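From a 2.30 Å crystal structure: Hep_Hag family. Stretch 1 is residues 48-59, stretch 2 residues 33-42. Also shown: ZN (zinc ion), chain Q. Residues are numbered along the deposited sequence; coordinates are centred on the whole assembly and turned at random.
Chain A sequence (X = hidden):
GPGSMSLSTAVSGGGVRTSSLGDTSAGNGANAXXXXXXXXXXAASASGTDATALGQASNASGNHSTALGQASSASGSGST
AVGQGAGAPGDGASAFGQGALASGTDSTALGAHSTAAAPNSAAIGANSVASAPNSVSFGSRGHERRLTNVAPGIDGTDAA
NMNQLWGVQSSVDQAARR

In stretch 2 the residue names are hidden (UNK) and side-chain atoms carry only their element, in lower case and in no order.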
# COMPACT_ATOMS: atom_id res chain seq x y z
N GLY A 48 -2.76 -16.29 -13.45
CA GLY A 48 -4.12 -16.30 -12.88
C GLY A 48 -5.05 -15.51 -13.80
O GLY A 48 -4.58 -14.77 -14.64
N THR A 49 -6.36 -15.64 -13.66
CA THR A 49 -7.22 -14.78 -14.48
C THR A 49 -7.12 -13.31 -14.01
O THR A 49 -7.03 -13.07 -12.81
CB THR A 49 -8.67 -15.25 -14.47
OG1 THR A 49 -9.16 -15.23 -13.11
CG2 THR A 49 -8.78 -16.69 -15.02
N ASP A 50 -7.11 -12.34 -14.94
CA ASP A 50 -7.10 -10.90 -14.61
C ASP A 50 -5.87 -10.54 -13.75
O ASP A 50 -5.94 -9.75 -12.82
CB ASP A 50 -8.43 -10.50 -13.91
CG ASP A 50 -9.69 -10.67 -14.81
OD1 ASP A 50 -9.53 -10.94 -16.01
OD2 ASP A 50 -10.85 -10.53 -14.35
N ALA A 51 -4.73 -11.12 -14.09
CA ALA A 51 -3.58 -11.06 -13.19
C ALA A 51 -2.56 -10.08 -13.75
O ALA A 51 -2.50 -9.89 -14.95
CB ALA A 51 -2.97 -12.45 -13.00
N THR A 52 -1.77 -9.47 -12.87
CA THR A 52 -0.84 -8.42 -13.28
C THR A 52 0.48 -8.61 -12.55
O THR A 52 0.51 -8.59 -11.32
CB THR A 52 -1.40 -7.02 -12.97
OG1 THR A 52 -2.67 -6.84 -13.62
CG2 THR A 52 -0.42 -5.92 -13.40
N ALA A 53 1.56 -8.80 -13.31
CA ALA A 53 2.90 -9.03 -12.75
C ALA A 53 3.87 -8.02 -13.35
O ALA A 53 3.94 -7.85 -14.57
CB ALA A 53 3.39 -10.45 -13.07
N LEU A 54 4.63 -7.35 -12.49
CA LEU A 54 5.63 -6.43 -12.99
C LEU A 54 6.93 -6.68 -12.23
O LEU A 54 6.94 -6.74 -10.99
CB LEU A 54 5.17 -4.97 -12.75
CG LEU A 54 6.26 -3.94 -13.04
CD1 LEU A 54 6.40 -3.88 -14.54
CD2 LEU A 54 5.98 -2.56 -12.46
N GLY A 55 8.01 -6.84 -12.98
CA GLY A 55 9.34 -7.04 -12.41
C GLY A 55 9.93 -8.39 -12.75
O GLY A 55 9.20 -9.33 -13.09
N GLN A 56 11.26 -8.51 -12.68
CA GLN A 56 11.93 -9.77 -13.04
C GLN A 56 11.52 -10.87 -12.03
O GLN A 56 11.43 -10.65 -10.83
CB GLN A 56 13.46 -9.59 -13.10
CG GLN A 56 14.25 -10.73 -13.79
CD GLN A 56 14.47 -11.95 -12.91
OE1 GLN A 56 14.56 -11.85 -11.67
NE2 GLN A 56 14.55 -13.12 -13.54
N ALA A 57 11.26 -12.06 -12.54
CA ALA A 57 10.71 -13.18 -11.74
C ALA A 57 9.42 -12.89 -10.94
O ALA A 57 9.05 -13.69 -10.07
CB ALA A 57 11.82 -13.87 -10.85
N SER A 58 8.73 -11.79 -11.23
CA SER A 58 7.46 -11.53 -10.55
C SER A 58 6.43 -12.59 -10.95
O SER A 58 6.46 -13.16 -12.07
CB SER A 58 6.94 -10.10 -10.81
OG SER A 58 6.70 -9.84 -12.17
N ASN A 59 5.52 -12.88 -10.03
CA ASN A 59 4.64 -14.01 -10.24
C ASN A 59 3.23 -13.76 -9.69
O ASN A 59 3.01 -13.78 -8.46
CB ASN A 59 5.26 -15.29 -9.64
CG ASN A 59 4.32 -16.50 -9.72
OD1 ASN A 59 3.85 -16.87 -10.78
ND2 ASN A 59 4.06 -17.13 -8.57
N UNK A 33 -0.89 -15.50 -19.40
CA UNK A 33 -1.67 -16.53 -20.06
C UNK A 33 -3.06 -16.78 -19.45
O UNK A 33 -3.67 -17.80 -19.73
c UNK A 33 -0.91 -17.85 -20.01
o UNK A 33 -0.77 -18.24 -18.64
N UNK A 34 -3.55 -15.88 -18.62
CA UNK A 34 -4.76 -16.18 -17.87
C UNK A 34 -6.02 -15.52 -18.38
O UNK A 34 -7.13 -15.93 -18.00
N UNK A 35 -5.88 -14.52 -19.25
CA UNK A 35 -7.01 -13.72 -19.70
C UNK A 35 -6.87 -12.40 -18.97
O UNK A 35 -6.76 -12.37 -17.72
N UNK A 36 -6.88 -11.31 -19.74
CA UNK A 36 -6.67 -9.96 -19.24
C UNK A 36 -5.43 -9.88 -18.35
O UNK A 36 -5.39 -9.17 -17.36
c UNK A 36 -7.91 -9.46 -18.50
c UNK A 36 -9.11 -9.31 -19.40
n UNK A 36 -10.29 -9.37 -18.82
o UNK A 36 -8.98 -9.14 -20.61
N UNK A 37 -4.40 -10.62 -18.73
CA UNK A 37 -3.16 -10.66 -17.98
C UNK A 37 -2.14 -9.69 -18.48
O UNK A 37 -2.17 -9.27 -19.63
N UNK A 38 -1.22 -9.31 -17.60
CA UNK A 38 -0.14 -8.42 -17.98
C UNK A 38 1.07 -8.87 -17.21
O UNK A 38 1.00 -9.13 -16.01
c UNK A 38 -0.47 -6.94 -17.68
o UNK A 38 -1.76 -6.65 -18.21
c UNK A 38 0.54 -6.00 -18.30
N UNK A 39 2.17 -9.00 -17.91
CA UNK A 39 3.36 -9.56 -17.30
C UNK A 39 4.53 -8.84 -17.92
O UNK A 39 4.80 -9.01 -19.12
c UNK A 39 3.47 -11.11 -17.55
N UNK A 40 5.21 -8.04 -17.12
CA UNK A 40 6.29 -7.23 -17.64
C UNK A 40 7.57 -7.41 -16.83
O UNK A 40 7.58 -7.18 -15.63
c UNK A 40 5.85 -5.73 -17.80
c UNK A 40 7.04 -4.85 -18.28
c UNK A 40 4.69 -5.64 -18.80
N UNK A 41 8.63 -7.84 -17.51
CA UNK A 41 9.90 -8.14 -16.88
C UNK A 41 10.48 -9.52 -17.24
O UNK A 41 9.78 -10.42 -17.71
N UNK A 42 11.78 -9.67 -17.00
CA UNK A 42 12.48 -10.94 -17.26
C UNK A 42 11.82 -12.07 -16.49
O UNK A 42 11.73 -12.01 -15.25
ZN ZN Q . -12.39 -11.74 -13.21
O HOH W 1 -3.69 -7.30 -16.45
O HOH W 2 -14.36 -12.65 -12.20
O HOH W 3 -13.21 -9.69 -12.54

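Position 33 carries one carbon and then one oxygen, a short hydroxyl arm; the CA-to-CB bond points away from stretch 1, and nothing on stretch 1 is within contact distance: Ser33.

Position 34 has no side-chain atoms. Its CA packs against Gly48 O at 3.5 Å in a CA-H...O contact, and a CB built here would lie 2.0 Å from that same Gly48 O. The residue is Gly34, and the close approach depends on its bareness.

Position 35 is bare as well. At phi/psi 105/127 a CB would jam against the carbonyl oxygen of the residue before, so Gly35 is called for by its own backbone; its O accepts a hydrogen bond from Asp50 N at 2.8 Å.

Position 36 has two carbons, the second bearing one oxygen and one nitrogen, a carboxamide on a short stem, and its end lies beside the carboxylate of Asp50. This is Asn36, its CA-to-CB bond directed toward stretch 1. ND2 gives a weak hydrogen bond to Asp50 OD1 at 3.3 Å, while Asp50 OD2 binds the zinc ion at 2.3 Å, so one carboxylate serves both partners.

Position 37, again without side-chain atoms, sets its CA 3.2 Å from Ala51 O. It is Gly37.

Position 38 branches at its first carbon into one oxygen and one carbon, beside the side chain of Thr52: Thr38. Water 1 accepts from Thr38 OG1 at 2.7 Å and from Thr52 OG1 at 3.0 Å, and donates to Asn36 O at 2.7 Å, linking the paired threonines.

Position 39 has a single carbon, on the same sheet face as Ala53. It is Ala39.

Position 40 shows one carbon carrying two more, an apolar fork beside Leu54: Val40. Its CB meets Leu54 CD1 at 3.8 Å.

Position 41 has no side chain; a CB would come within 2.6 Å of Gly55 C and also strain against its own chain. Gly41 fits both limits.

Position 42 is equally bare, and a CB would sit tightly, 3.1 Å from Gln56 CG. Gly42 offers its O to Ala57 N at 2.8 Å.

The contact is a parallel ladder built by backbone. Thr38 N to Ala51 O (3.0 Å), Ala53 N to Thr38 O (2.8 Å), Val40 N to Ala53 O (2.9 Å) and Gly55 N to Val40 O (2.7 Å) fix the register. Within it like sits beside like: threonine by threonine and valine by leucine on one face, alanine by alanine on the other. Glycines flank the strand, and at 34 and 41 they admit backbone where a CB would collide.

Stretch 2 (33-42) SGGNGTAVGG
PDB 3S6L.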